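Local coordinates for ABC-type branched-chain amino acid transport systems periplasmic component-like protein (Thermomonospora curvata, PDB 4N03), which probably serves as the substrate-binding component of an ABC transporter for fatty acids, and holds a bound palmitic acid, at residues Y46-K51 / S259-A264; Q234-A239 / T265-A270; A282-D287 / G310-Y315; A297-K300 / P306-S309; Y371-D376 / G381-V386. All coordinates share one frame; numbering follows the deposited sequence.

Contact 1 (Y46-K51 / S259-A264); sequences YAPLGK and SPQLLA. With PLM (palmitic acid), chain B.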
# COMPACT_ATOMS: atom_id res chain seq x y z
N TYR A 46 -10.74 -3.10 4.95
CA TYR A 46 -9.62 -2.19 5.21
C TYR A 46 -10.00 -0.92 5.97
O TYR A 46 -9.18 -0.04 6.08
CB TYR A 46 -8.87 -1.86 3.92
CG TYR A 46 -8.12 -3.06 3.43
CD1 TYR A 46 -7.08 -3.54 4.14
CD2 TYR A 46 -8.48 -3.73 2.27
CE1 TYR A 46 -6.37 -4.67 3.74
CE2 TYR A 46 -7.77 -4.86 1.84
CZ TYR A 46 -6.73 -5.33 2.58
OH TYR A 46 -5.99 -6.39 2.17
N ALA A 47 -11.21 -0.86 6.51
CA ALA A 47 -11.72 0.34 7.21
C ALA A 47 -10.69 1.09 8.10
O ALA A 47 -10.54 2.27 7.92
CB ALA A 47 -12.96 -0.00 8.02
N PRO A 48 -10.00 0.41 9.03
CA PRO A 48 -9.18 1.26 9.92
C PRO A 48 -7.96 1.81 9.18
O PRO A 48 -7.45 2.88 9.51
CB PRO A 48 -8.72 0.28 11.01
CG PRO A 48 -8.77 -1.07 10.36
CD PRO A 48 -10.00 -0.99 9.46
N LEU A 49 -7.46 1.06 8.19
CA LEU A 49 -6.29 1.49 7.42
C LEU A 49 -6.67 2.57 6.44
O LEU A 49 -5.94 3.55 6.30
CB LEU A 49 -5.60 0.32 6.73
CG LEU A 49 -4.93 -0.63 7.75
CD1 LEU A 49 -4.66 -1.96 7.10
CD2 LEU A 49 -3.63 -0.08 8.31
N GLY A 50 -7.82 2.48 5.79
CA GLY A 50 -8.26 3.56 4.93
C GLY A 50 -8.48 4.85 5.72
O GLY A 50 -8.15 5.94 5.24
N LYS A 51 -9.02 4.75 6.92
CA LYS A 51 -9.15 5.91 7.80
C LYS A 51 -7.82 6.53 8.09
O LYS A 51 -7.66 7.76 8.00
CB LYS A 51 -9.90 5.55 9.07
CG LYS A 51 -10.21 6.72 9.97
CD LYS A 51 -10.95 6.32 11.23
CE LYS A 51 -11.31 7.57 12.06
NZ LYS A 51 -12.11 7.21 13.22
N SER A 259 -3.49 -4.90 11.25
CA SER A 259 -3.75 -3.57 11.80
C SER A 259 -3.44 -3.68 13.29
O SER A 259 -3.68 -4.70 13.91
CB SER A 259 -5.23 -3.22 11.60
OG SER A 259 -6.05 -4.09 12.39
N PRO A 260 -2.95 -2.59 13.91
CA PRO A 260 -2.69 -2.65 15.33
C PRO A 260 -3.92 -2.83 16.20
O PRO A 260 -3.79 -3.37 17.30
CB PRO A 260 -2.07 -1.29 15.63
CG PRO A 260 -1.58 -0.77 14.35
CD PRO A 260 -2.48 -1.34 13.30
N GLN A 261 -5.09 -2.54 15.68
CA GLN A 261 -6.31 -2.82 16.41
C GLN A 261 -6.40 -4.29 16.80
O GLN A 261 -7.05 -4.68 17.77
CB GLN A 261 -7.54 -2.48 15.57
CG GLN A 261 -7.84 -1.01 15.45
CD GLN A 261 -6.93 -0.23 14.55
OE1 GLN A 261 -6.14 -0.81 13.75
NE2 GLN A 261 -7.08 1.07 14.58
N LEU A 262 -5.84 -5.18 15.96
CA LEU A 262 -5.90 -6.60 16.25
C LEU A 262 -5.21 -6.97 17.58
O LEU A 262 -5.53 -7.98 18.18
CB LEU A 262 -5.26 -7.42 15.14
CG LEU A 262 -5.83 -7.27 13.74
CD1 LEU A 262 -5.05 -8.13 12.74
CD2 LEU A 262 -7.32 -7.58 13.68
N LEU A 263 -4.29 -6.13 18.04
CA LEU A 263 -3.59 -6.39 19.29
C LEU A 263 -4.46 -6.20 20.52
O LEU A 263 -4.14 -6.75 21.56
CB LEU A 263 -2.32 -5.56 19.40
CG LEU A 263 -1.30 -5.79 18.29
CD1 LEU A 263 -0.04 -5.06 18.55
CD2 LEU A 263 -0.98 -7.27 18.07
N ALA A 264 -5.60 -5.53 20.35
CA ALA A 264 -6.57 -5.34 21.40
C ALA A 264 -7.61 -6.41 21.38
O ALA A 264 -8.60 -6.27 22.09
CB ALA A 264 -7.20 -3.95 21.29
C1 PLM B . -5.12 -4.40 -2.42
O1 PLM B . -4.08 -4.17 -3.09
O2 PLM B . -6.27 -4.50 -2.90
C2 PLM B . -5.01 -4.38 -0.91
C3 PLM B . -5.05 -2.86 -0.46
C4 PLM B . -4.73 -2.67 1.01
C5 PLM B . -4.83 -1.25 1.45
C6 PLM B . -4.43 -0.89 2.89
C7 PLM B . -2.96 -0.51 2.96
C8 PLM B . -2.39 -0.32 4.34
C9 PLM B . -1.03 0.36 4.40
CA PLM B . 0.18 -0.60 4.34
CB PLM B . 1.48 0.28 4.11
CC PLM B . 2.30 -0.24 2.89
CD PLM B . 3.22 0.79 2.27
CE PLM B . 4.02 0.35 1.05
CF PLM B . 4.38 1.55 0.17
CG PLM B . 5.63 2.29 0.59

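Contact 2 (Q234-A239 / T265-A270); sequences QAASLA and TPAKPA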
# COMPACT_ATOMS: atom_id res chain seq x y z
N GLN A 234 -8.74 -11.41 8.19
CA GLN A 234 -8.27 -12.73 7.80
C GLN A 234 -7.00 -13.10 8.54
O GLN A 234 -6.82 -14.26 8.93
CB GLN A 234 -8.07 -12.87 6.30
CG GLN A 234 -9.36 -12.82 5.52
CD GLN A 234 -9.89 -11.45 5.18
OE1 GLN A 234 -9.16 -10.47 5.22
NE2 GLN A 234 -11.16 -11.39 4.80
N ALA A 235 -6.10 -12.14 8.72
CA ALA A 235 -4.87 -12.42 9.46
C ALA A 235 -5.16 -12.84 10.89
O ALA A 235 -4.58 -13.80 11.39
CB ALA A 235 -3.96 -11.21 9.47
N ALA A 236 -6.06 -12.12 11.58
CA ALA A 236 -6.40 -12.46 12.96
C ALA A 236 -6.97 -13.86 13.01
O ALA A 236 -6.66 -14.64 13.91
CB ALA A 236 -7.34 -11.45 13.55
N SER A 237 -7.89 -14.18 12.10
CA SER A 237 -8.57 -15.47 12.10
C SER A 237 -7.56 -16.59 11.81
O SER A 237 -7.46 -17.58 12.51
CB SER A 237 -9.71 -15.47 11.09
OG SER A 237 -10.35 -16.71 11.06
N LEU A 238 -6.80 -16.44 10.73
CA LEU A 238 -5.87 -17.48 10.35
C LEU A 238 -4.81 -17.73 11.42
O LEU A 238 -4.54 -18.87 11.79
CB LEU A 238 -5.22 -17.13 9.00
CG LEU A 238 -4.27 -18.22 8.50
CD1 LEU A 238 -4.30 -18.33 7.00
CD2 LEU A 238 -2.88 -17.91 8.98
N ALA A 239 -4.21 -16.65 11.92
CA ALA A 239 -3.14 -16.82 12.90
C ALA A 239 -3.70 -17.43 14.16
O ALA A 239 -3.14 -18.35 14.72
CB ALA A 239 -2.45 -15.47 13.19
N THR A 265 -7.39 -7.50 20.65
CA THR A 265 -8.27 -8.64 20.55
C THR A 265 -7.53 -9.90 21.00
O THR A 265 -6.31 -9.86 21.17
CB THR A 265 -8.79 -8.87 19.12
OG1 THR A 265 -7.77 -9.49 18.34
CG2 THR A 265 -9.21 -7.56 18.45
N PRO A 266 -8.24 -11.02 21.13
CA PRO A 266 -7.56 -12.22 21.52
C PRO A 266 -6.59 -12.77 20.48
O PRO A 266 -5.86 -13.68 20.78
CB PRO A 266 -8.71 -13.19 21.79
CG PRO A 266 -9.83 -12.31 22.21
CD PRO A 266 -9.70 -11.15 21.27
N ALA A 267 -6.53 -12.20 19.28
CA ALA A 267 -5.54 -12.62 18.31
C ALA A 267 -4.14 -12.20 18.67
O ALA A 267 -3.19 -12.71 18.08
CB ALA A 267 -5.91 -12.08 16.92
N LYS A 268 -4.00 -11.27 19.63
CA LYS A 268 -2.68 -10.70 19.93
C LYS A 268 -1.54 -11.72 20.08
O LYS A 268 -0.49 -11.55 19.44
CB LYS A 268 -2.75 -9.82 21.18
CG LYS A 268 -1.43 -9.23 21.63
CD LYS A 268 -1.49 -8.45 22.94
CE LYS A 268 -0.09 -8.00 23.32
NZ LYS A 268 0.81 -9.11 23.77
N PRO A 269 -1.69 -12.75 20.91
CA PRO A 269 -0.58 -13.69 21.08
C PRO A 269 -0.17 -14.42 19.79
O PRO A 269 0.98 -14.82 19.66
CB PRO A 269 -1.08 -14.69 22.15
CG PRO A 269 -2.34 -14.15 22.62
CD PRO A 269 -2.83 -13.07 21.78
N ALA A 270 -1.13 -14.58 18.88
CA ALA A 270 -0.86 -15.21 17.58
C ALA A 270 -0.31 -14.24 16.54
O ALA A 270 0.03 -14.69 15.43
CB ALA A 270 -2.12 -15.85 17.06

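Contact 3 (A282-D287 / G310-Y315); sequences APMSAD and GVVNGY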
# COMPACT_ATOMS: atom_id res chain seq x y z
N ALA A 282 8.15 1.65 5.94
CA ALA A 282 8.65 1.61 7.30
C ALA A 282 7.48 1.74 8.29
O ALA A 282 6.52 2.47 8.01
CB ALA A 282 9.61 2.74 7.53
N PRO A 283 7.57 1.02 9.41
CA PRO A 283 6.57 1.22 10.44
C PRO A 283 6.85 2.52 11.25
O PRO A 283 7.93 3.11 11.15
CB PRO A 283 6.74 -0.02 11.29
CG PRO A 283 8.19 -0.32 11.21
CD PRO A 283 8.58 0.08 9.81
N MSE A 284 5.90 2.92 12.09
CA MSE A 284 5.98 4.18 12.90
C MSE A 284 7.03 4.12 13.97
O MSE A 284 7.30 5.14 14.60
CB MSE A 284 4.59 4.51 13.41
CG MSE A 284 3.65 4.78 12.24
SE MSE A 284 3.00 6.59 12.14
CE MSE A 284 4.71 7.52 12.14
N SER A 285 7.60 2.97 14.24
CA SER A 285 8.68 2.77 15.20
C SER A 285 10.06 2.93 14.61
O SER A 285 11.05 2.87 15.32
CB SER A 285 8.54 1.41 15.82
OG SER A 285 8.65 0.43 14.80
N ALA A 286 10.17 3.10 13.29
CA ALA A 286 11.49 3.23 12.69
C ALA A 286 12.23 4.47 13.21
O ALA A 286 11.63 5.52 13.39
CB ALA A 286 11.37 3.31 11.19
N ASP A 287 13.53 4.34 13.30
CA ASP A 287 14.37 5.42 13.86
C ASP A 287 14.74 6.39 12.74
O ASP A 287 15.87 6.41 12.26
CB ASP A 287 15.61 4.82 14.51
CG ASP A 287 16.46 5.86 15.22
OD1 ASP A 287 15.92 6.95 15.50
OD2 ASP A 287 17.64 5.56 15.44
N GLY A 310 -0.50 2.67 7.82
CA GLY A 310 -1.28 3.46 6.91
C GLY A 310 -1.07 4.96 7.08
O GLY A 310 -1.16 5.73 6.12
N VAL A 311 -0.78 5.41 8.31
CA VAL A 311 -0.45 6.81 8.53
C VAL A 311 0.77 7.20 7.67
O VAL A 311 0.79 8.24 7.04
CB VAL A 311 -0.24 7.11 10.03
CG1 VAL A 311 0.22 8.56 10.24
CG2 VAL A 311 -1.53 6.84 10.82
N VAL A 312 1.80 6.37 7.74
CA VAL A 312 3.01 6.62 6.94
C VAL A 312 2.68 6.67 5.44
O VAL A 312 3.08 7.57 4.74
CB VAL A 312 4.10 5.54 7.21
CG1 VAL A 312 5.38 5.92 6.49
CG2 VAL A 312 4.38 5.41 8.69
N ASN A 313 1.90 5.70 4.99
CA ASN A 313 1.51 5.61 3.61
C ASN A 313 0.74 6.82 3.12
O ASN A 313 1.01 7.37 2.06
CB ASN A 313 0.69 4.33 3.38
CG ASN A 313 0.29 4.14 1.93
OD1 ASN A 313 1.13 4.09 1.00
ND2 ASN A 313 -0.95 4.01 1.73
N GLY A 314 -0.22 7.28 3.94
CA GLY A 314 -0.98 8.44 3.51
C GLY A 314 -0.16 9.71 3.52
O GLY A 314 -0.29 10.53 2.62
N TYR A 315 0.63 9.94 4.56
CA TYR A 315 1.43 11.14 4.60
C TYR A 315 2.38 11.17 3.40
O TYR A 315 2.55 12.19 2.78
CB TYR A 315 2.21 11.18 5.92
CG TYR A 315 2.62 12.55 6.39
CD1 TYR A 315 1.67 13.44 6.84
CD2 TYR A 315 3.91 12.91 6.40
CE1 TYR A 315 2.04 14.71 7.38
CE2 TYR A 315 4.30 14.16 6.90
CZ TYR A 315 3.35 15.05 7.34
OH TYR A 315 3.76 16.27 7.91

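Contact 4 (A297-K300 / P306-S309); sequences AYSK and PLDS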
# COMPACT_ATOMS: atom_id res chain seq x y z
N ALA A 297 2.96 14.64 15.15
CA ALA A 297 1.96 15.47 14.52
C ALA A 297 0.59 14.80 14.39
O ALA A 297 -0.49 15.37 14.61
CB ALA A 297 2.45 15.99 13.20
N TYR A 298 0.61 13.54 13.94
CA TYR A 298 -0.63 12.80 13.80
C TYR A 298 -1.32 12.56 15.13
O TYR A 298 -2.53 12.69 15.23
CB TYR A 298 -0.41 11.52 13.03
CG TYR A 298 -1.67 10.76 12.69
CD1 TYR A 298 -2.26 9.89 13.56
CD2 TYR A 298 -2.22 10.88 11.39
CE1 TYR A 298 -3.39 9.20 13.22
CE2 TYR A 298 -3.34 10.17 11.03
CZ TYR A 298 -3.95 9.35 11.94
OH TYR A 298 -5.06 8.65 11.58
N SER A 299 -0.55 12.11 16.12
CA SER A 299 -1.09 11.91 17.47
C SER A 299 -1.76 13.17 18.05
O SER A 299 -2.79 13.10 18.73
CB SER A 299 0.02 11.46 18.42
OG SER A 299 0.51 10.19 18.08
N LYS A 300 -1.15 14.32 17.77
CA LYS A 300 -1.71 15.60 18.23
C LYS A 300 -3.05 15.88 17.58
O LYS A 300 -4.02 16.27 18.25
CB LYS A 300 -0.75 16.75 17.95
CG LYS A 300 -1.19 18.09 18.54
CD LYS A 300 -0.07 19.13 18.46
CE LYS A 300 -0.53 20.51 18.95
NZ LYS A 300 0.32 21.59 18.38
N PRO A 306 -5.39 5.09 16.59
CA PRO A 306 -4.05 4.56 16.76
C PRO A 306 -3.13 4.82 15.57
O PRO A 306 -3.57 4.79 14.44
CB PRO A 306 -4.32 3.05 16.93
CG PRO A 306 -5.68 2.98 17.53
CD PRO A 306 -6.43 4.07 16.84
N LEU A 307 -1.88 5.09 15.84
CA LEU A 307 -0.88 5.15 14.81
C LEU A 307 -0.75 3.78 14.14
O LEU A 307 -0.90 2.76 14.80
CB LEU A 307 0.47 5.57 15.37
CG LEU A 307 0.54 7.00 15.90
CD1 LEU A 307 1.83 7.17 16.64
CD2 LEU A 307 0.46 8.02 14.77
N ASP A 308 -0.47 3.73 12.83
CA ASP A 308 -0.30 2.50 12.10
C ASP A 308 0.47 2.80 10.84
O ASP A 308 0.80 3.95 10.55
CB ASP A 308 -1.64 1.80 11.86
CG ASP A 308 -2.58 2.55 10.95
OD1 ASP A 308 -2.11 3.25 10.03
OD2 ASP A 308 -3.81 2.39 11.14
N SER A 309 0.75 1.76 10.06
CA SER A 309 1.61 1.93 8.89
C SER A 309 0.84 2.64 7.76
O SER A 309 1.45 3.21 6.86
CB SER A 309 2.18 0.59 8.49
OG SER A 309 3.07 0.13 9.49
O HOH W 1 -5.18 6.23 12.65

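Contact 5 (Y371-D376 / G381-V386); sequences YIIKPD and GGAVIV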
# COMPACT_ATOMS: atom_id res chain seq x y z
N TYR A 371 11.08 -4.43 3.59
CA TYR A 371 11.29 -4.69 5.03
C TYR A 371 10.57 -5.93 5.44
O TYR A 371 9.54 -6.29 4.83
CB TYR A 371 10.67 -3.58 5.89
CG TYR A 371 11.24 -2.20 5.77
CD1 TYR A 371 10.75 -1.30 4.84
CD2 TYR A 371 12.23 -1.74 6.65
CE1 TYR A 371 11.24 -0.02 4.74
CE2 TYR A 371 12.72 -0.45 6.55
CZ TYR A 371 12.21 0.41 5.63
OH TYR A 371 12.73 1.69 5.57
N ILE A 372 11.07 -6.61 6.46
CA ILE A 372 10.24 -7.59 7.18
C ILE A 372 9.91 -6.92 8.54
O ILE A 372 10.85 -6.52 9.25
CB ILE A 372 10.93 -8.93 7.41
CG1 ILE A 372 11.43 -9.52 6.11
CG2 ILE A 372 9.97 -9.86 8.17
CD1 ILE A 372 10.37 -9.85 5.09
N ILE A 373 8.65 -6.83 8.88
CA ILE A 373 8.20 -6.27 10.13
C ILE A 373 7.42 -7.32 10.89
O ILE A 373 6.98 -8.33 10.34
CB ILE A 373 7.42 -4.93 9.95
CG1 ILE A 373 6.05 -5.14 9.41
CG2 ILE A 373 8.24 -3.95 9.13
CD1 ILE A 373 5.24 -3.89 9.34
N LYS A 374 7.19 -7.08 12.18
CA LYS A 374 6.27 -7.92 12.95
C LYS A 374 5.40 -7.03 13.83
O LYS A 374 5.84 -5.95 14.32
CB LYS A 374 6.99 -8.94 13.80
CG LYS A 374 7.84 -8.31 14.89
CD LYS A 374 8.57 -9.31 15.75
CE LYS A 374 7.65 -10.13 16.66
NZ LYS A 374 6.93 -9.32 17.69
N PRO A 375 4.19 -7.49 14.13
CA PRO A 375 3.38 -6.86 15.17
C PRO A 375 4.09 -6.81 16.52
O PRO A 375 4.79 -7.76 16.88
CB PRO A 375 2.16 -7.74 15.23
CG PRO A 375 2.07 -8.35 13.89
CD PRO A 375 3.49 -8.62 13.50
N ASP A 376 3.90 -5.71 17.26
CA ASP A 376 4.49 -5.50 18.60
C ASP A 376 3.67 -4.49 19.32
O ASP A 376 3.55 -3.39 18.86
CB ASP A 376 5.91 -5.01 18.43
CG ASP A 376 6.72 -5.00 19.73
OD1 ASP A 376 6.13 -5.07 20.85
OD2 ASP A 376 7.95 -4.92 19.62
N GLY A 381 3.09 2.59 16.52
CA GLY A 381 2.47 2.08 15.32
C GLY A 381 2.22 0.60 15.32
O GLY A 381 1.83 0.04 14.27
N GLY A 382 2.46 -0.08 16.43
CA GLY A 382 2.06 -1.49 16.57
C GLY A 382 2.92 -2.48 15.81
O GLY A 382 2.51 -3.62 15.64
N ALA A 383 4.12 -2.08 15.40
CA ALA A 383 4.97 -2.96 14.60
C ALA A 383 6.41 -2.51 14.75
O ALA A 383 6.68 -1.33 14.94
CB ALA A 383 4.57 -2.99 13.14
N VAL A 384 7.34 -3.46 14.56
CA VAL A 384 8.78 -3.16 14.59
C VAL A 384 9.45 -3.84 13.41
O VAL A 384 9.02 -4.89 12.92
CB VAL A 384 9.50 -3.62 15.89
CG1 VAL A 384 9.05 -2.86 17.12
CG2 VAL A 384 9.36 -5.09 16.18
N ILE A 385 10.55 -3.25 12.98
CA ILE A 385 11.38 -3.85 11.93
C ILE A 385 12.08 -5.09 12.47
O ILE A 385 12.72 -5.06 13.53
CB ILE A 385 12.40 -2.81 11.45
CG1 ILE A 385 11.69 -1.71 10.70
CG2 ILE A 385 13.46 -3.47 10.56
CD1 ILE A 385 12.55 -0.48 10.39
N VAL A 386 11.96 -6.19 11.73
CA VAL A 386 12.72 -7.40 11.98
C VAL A 386 13.91 -7.43 11.03
O VAL A 386 15.02 -7.74 11.45
CB VAL A 386 11.83 -8.66 11.81
CG1 VAL A 386 12.62 -9.94 11.99
CG2 VAL A 386 10.74 -8.58 12.87

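Contact 1 (Y46-K51 / S259-A264)
The first turn of helix 47-66, with Tyr46 at its N-cap, brings Pro48 up against the short 3-10 turn 260-263, and the two segments touch through side chains alone. Pro48 does the touching. Its CB lies 3.9 Å from Gln261 OE1, with the CD and NE2 of the same amide almost equally distant, which makes this apolar packing on a flat polar group. The Gln261 chain folds back at chi2 (74°), and that bend carries its amide over to the proline. Pro48 CG also stands 4.3 Å from Ser259 CB, a looser approach. The same helix start meets the ligand. Palmitic acid puts C4 over the centre of the Tyr46 ring, 3.6 Å above its plane, while Leu49 CD1 lies 3.9 Å from C8 further along the acyl chain. The ring is steadied by Ser256, whose OG is hydrogen-bonded to Tyr46 OH, and by an edge-to-face stack with Tyr84. Tyr84, Tyr148 and Ser109 are hydrogen-bonded to the fatty acid itself. A helix N-terminus from one lobe meeting a loop of the other beside the bound ligand is characteristic of the interlobe cleft of periplasmic binding proteins.

Contact 2 (Q234-A239 / T265-A270)
Within the lobe built on the seven-stranded sheet, helix 232-244 lies beside the turn that leads into the short, weakly bonded helix near 268-271, and four alanines, Ala236 and Ala239 against Ala267 and Ala270, make the join. The match is regular: each pair has its CA atoms 5.4 Å apart, and both sides advance by three residues. Methyl meets methyl in the first pair, Ala236 CB to Ala267 CB at 3.7 Å. In the second, the methyl groups stand 3.9 Å apart and each also presses on the backbone opposite, Ala239 CB lying 3.4 Å from Ala270 O and Ala270 CB 3.6 Å from Ala239 O. With nothing longer than a methyl group between them, the two backbones can come this near. The turn is held in shape by Thr265, whose OG1 accepts a capping bond from Ala267 N (3.1 Å, 155° at the hydrogen) and is also hydrogen-bonded to Leu262 O. Behind the interface, Ala239 and Leu238 rest on Ile251 of strand 251-253. The packing thus joins helix 232-244 to the connection between strands 251-253 and 275-279, within an alpha/beta lobe consistent with the leucine-binding protein family.

Contact 3 (A282-D287 / G310-Y315)
Met284, a selenomethionine in this structure, reaches over Val312 and on to Val311 at the start of helix 309-330. In the conformer described, one of two, CG sits 3.7 Å from Val312 CG2, and the two side chains lie antiparallel alongside one another. The selenium beyond it lies 3.9 Å from Val312 CG2 and equally far from Val311 CG1, whose side chain Met284 crosses at about a right angle. The chain is bent at chi2 (-114°) and again at chi3 (54°), which turns CE back so that it stays within 4.1 Å of Val312 CG2. That one methyl group therefore takes contacts from three atoms of Met284 and also meets the backbone, lying 3.7 Å from Ala282 O. All four touching residues are buried and the packing is wholly van der Waals. The loop 282-287 leaves strand 275-279 and leads to helix 289-301, so it is one of the passages between the two lobes, as in other type I periplasmic binding proteins, and here it packs on helix 309-330 of the lobe it enters. A type I beta turn from Pro283 to Ala286, with Ala286 N bonded to Pro283 O, lets Met284 face the helix while Ser285 turns to strand 383-390 and bonds Ala383 O through its hydroxyl. Ile291 and Leu294 of helix 289-301 and Leu307 also pack on Met284. The palmitic acid touches Gly310, at the start of the same helical segment.

Contact 4 (A297-K300 / P306-S309)
Leu307 packs firmly on the 297-300 part of helix 289-301 with both of its methyl groups, whereas Pro306 beside it meets the helix through a water. On the tight side, Leu307 CD2 lies 3.5 Å from Tyr298 CD1 and 4.0 Å from Tyr298 CB, approaching the ring obliquely, with the two side chains pointing opposite ways as they overlap. CD1 takes the other branch and sits 3.6 Å from Ser299 OG, a hydroxyl hydrogen-bonded to Ala295 O in its own helix. Tyr298 CG is anti to the backbone N (chi1 -173°), which sends the ring out toward 306-309. On the looser side, where Pro306 is exposed, one water is held 2.6 Å from Tyr298 OH and donates to Pro306 O at 2.8 Å; the phenol is also hydrogen-bonded to Gln55 NE2. An alanine in place of Leu307 would be likely to leave the Tyr298 ring and the Ser299 hydroxyl without their apolar neighbour. Further on, Asp308 caps helix 309-330 through OD1 to Val311 N and bonds Ser52 through OD2, so the connection from helix 289-301 lies against helix 47-66, where Ala56 and Leu59 border the tyrosine.

Contact 5 (Y371-D376 / G381-V386)
Gly382 O has three partners: Asp376 N donates to it at 3.0 Å, from well above the carbonyl plane, the Tyr258 hydroxyl is hydrogen-bonded to it, and Pro375 CA makes a weak CA-H...O contact. Beyond this point strands 371-375 and 383-385 pair as an antiparallel hairpin. Lys374 and Val384 form a hydrogen-bonded pair, N to O in both directions at 2.9 Å, and Val386 N reaches Ile372 O at 2.7 Å. On the face carrying Lys374, its CG lies 3.5 Å from Val386 CG2 and 3.8 Å from Val384 CG2. The lysine then bends at chi3 (-69°) and chi4 (-64°), bringing NZ back to Pro375 O at 2.8 Å; Val272 O takes a second bond from it. A methionine in its place would probably leave both carbonyl oxygens without their charged donor and the end of the chain free to turn. Elsewhere Tyr371 CE2 meets Ile385 CD1 at 3.8 Å, while Ile373 CD1 packs on the Ala383 methyl group. The backbone thus fixes the register of this edge hairpin, apolar contacts fill in around it, and the lysine ammonium ties Pro375 O of its own strand to Val272 O, just ahead of strand 275-279.

In the fold
Contacts 1, 3 and 5 lie nearest the palmitic acid, with contact 4 behind them and contact 2 further out. Contact 1 meets the ligand directly, and the side chain of Val312 in contact 3 is about 7 Å from it. Tyr371 of contact 5 is at a similar distance. In contact 4, the side chain of Tyr298 is about 12 Å from the palmitic acid. Contacts 3 and 4 are closest neighbours, with centres 9 Å apart, contact 4 being nested in the loop that contact 3 closes. Pro260 of contact 1 packs on both Asp308 of contact 4 and Gly382 of contact 5, tying these three together. The centre of contact 2 is 13 Å from that of contact 1, which it meets through Leu262 and Ala236.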